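Local coordinates for protein insecticidal Delta-Endotoxin Cry8Ea1 (Bacillus Thuringiensis, PDB 3EB7) that is toxic to larvae of Holotrichia parallela, an underground pest, probably by inserting its N-terminal helical bundle into gut-cell membranes to form pores, at residues A[169-172]-A[173-177]. Sequence-based numbering, arbitrary orientation. Where two conformers were deposited one is given.
Sequences NRQM and SLIAQ
Gln171 O is gripped by two backbone N-H groups: a nearly straight bond of 2.8 Å from Ile175 N, with 168° at the hydrogen, and a weak one of 3.2 Å from Leu174 N. The first is the i to i+4 bond of an alpha helix, here part of helix 161-191 in the N-terminal helical bundle that three-domain Cry toxins are thought to use for pore formation; the weak one is an i to i+3 contact. Leu174 N has its main acceptor in Arg170 O at 2.8 Å, but the bond is bent to 135°, which leaves its hydrogen shared between two carbonyls. One residue back, Ser173 N bonds to Asn169 O at 3.1 Å.

Arg170 and Leu174 run side by side. With CG anti to the backbone N (chi1 -160°), the arginine sets its own CG 3.9 Å from Leu174 CD1, an aliphatic contact, while the guanidinium end forms a salt bridge through NH2 with Asp113 OD1 on helix 99-119. Leucine suits its position because its side chain also packs on His143, Leu144 and Leu147 of helix 133-153. Gln171 is buried, yet its amide nitrogen is satisfied: NE2 donates to Leu144 O and Tyr225 O, linking the helix to helix 133-153 and to the backbone at Tyr225. Exposed positions carry Asn169 and Ser173, small polar residues compatible with water. Ile175, also buried, packs against Phe222 and Tyr541. Its CG1 lies anti to the carbonyl carbon, a torsion that turns this branch back along the helix, with CG1 3.2 Å from Gln171 O.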
loop_
_atom_site.group_PDB
_atom_site.type_symbol
_atom_site.label_atom_id
_atom_site.label_comp_id
_atom_site.label_asym_id
_atom_site.label_seq_id
_atom_site.Cartn_x
_atom_site.Cartn_y
_atom_site.Cartn_z
ATOM N N ASN A 169 13.033 17.495 16.307
ATOM C CA ASN A 169 12.421 18.519 15.498
ATOM C C ASN A 169 12.795 18.379 14.042
ATOM O O ASN A 169 11.999 18.632 13.178
ATOM C CB ASN A 169 12.764 19.933 16.043
ATOM C CG ASN A 169 12.109 20.205 17.414
ATOM O OD1 ASN A 169 11.003 19.753 17.675
ATOM N ND2 ASN A 169 12.809 20.910 18.289
ATOM N N ARG A 170 14.020 17.979 13.757
ATOM C CA ARG A 170 14.387 17.752 12.363
ATOM C C ARG A 170 13.629 16.548 11.800
ATOM O O ARG A 170 13.182 16.575 10.661
ATOM C CB ARG A 170 15.896 17.585 12.221
ATOM C CG ARG A 170 16.418 17.831 10.788
ATOM C CD ARG A 170 17.823 18.471 10.850
ATOM N NE ARG A 170 18.699 17.761 11.774
ATOM C CZ ARG A 170 19.466 16.730 11.410
ATOM N NH1 ARG A 170 19.468 16.297 10.146
ATOM N NH2 ARG A 170 20.246 16.134 12.306
ATOM N N GLN A 171 13.485 15.490 12.596
ATOM C CA GLN A 171 12.761 14.320 12.140
ATOM C C GLN A 171 11.320 14.711 11.777
ATOM O O GLN A 171 10.808 14.262 10.749
ATOM C CB GLN A 171 12.817 13.179 13.153
ATOM C CG GLN A 171 12.229 11.855 12.616
ATOM C CD GLN A 171 11.889 10.851 13.685
ATOM O OE1 GLN A 171 11.341 11.190 14.735
ATOM N NE2 GLN A 171 12.183 9.605 13.419
ATOM N N MET A 172 10.661 15.549 12.581
ATOM C CA MET A 172 9.294 16.007 12.255
ATOM C C MET A 172 9.266 16.839 10.992
ATOM O O MET A 172 8.380 16.703 10.160
ATOM C CB MET A 172 8.708 16.832 13.388
ATOM C CG MET A 172 8.482 16.053 14.651
ATOM S SD MET A 172 7.391 17.038 15.678
ATOM C CE MET A 172 8.432 18.483 16.023
ATOM N N SER A 173 10.249 17.710 10.853
ATOM C CA SER A 173 10.316 18.524 9.665
ATOM C C SER A 173 10.556 17.641 8.426
ATOM O O SER A 173 10.062 17.920 7.334
ATOM C CB SER A 173 11.401 19.591 9.830
ATOM O OG SER A 173 11.741 20.167 8.569
ATOM N N LEU A 174 11.296 16.559 8.608
ATOM C CA LEU A 174 11.730 15.741 7.476
ATOM C C LEU A 174 10.666 14.723 7.077
ATOM O O LEU A 174 10.496 14.459 5.874
ATOM C CB LEU A 174 13.094 15.089 7.746
ATOM C CG LEU A 174 14.357 15.980 7.710
ATOM C CD1 LEU A 174 15.624 15.147 8.056
ATOM C CD2 LEU A 174 14.583 16.778 6.374
ATOM N N ILE A 175 9.931 14.192 8.056
ATOM C CA ILE A 175 8.752 13.400 7.740
ATOM C C ILE A 175 7.857 14.162 6.773
ATOM O O ILE A 175 7.474 13.630 5.720
ATOM C CB ILE A 175 7.917 12.991 8.977
ATOM C CG1 ILE A 175 8.705 12.032 9.874
ATOM C CG2 ILE A 175 6.557 12.349 8.550
ATOM C CD1 ILE A 175 8.099 11.877 11.265
ATOM N N ALA A 176 7.530 15.405 7.132
ATOM C CA ALA A 176 6.715 16.294 6.276
ATOM C C ALA A 176 7.328 16.494 4.909
ATOM O O ALA A 176 6.677 16.260 3.899
ATOM C CB ALA A 176 6.474 17.655 6.955
ATOM N N GLN A 177 8.577 16.923 4.869
ATOM C CA GLN A 177 9.240 17.236 3.596
ATOM C C GLN A 177 9.378 16.015 2.667
ATOM O O GLN A 177 9.059 16.107 1.497
ATOM C CB GLN A 177 10.608 17.886 3.857
ATOM C CG GLN A 177 11.508 17.880 2.614
ATOM C CD GLN A 177 12.909 18.502 2.809
ATOM O OE1 GLN A 177 13.074 19.526 3.487
ATOM N NE2 GLN A 177 13.922 17.874 2.198
#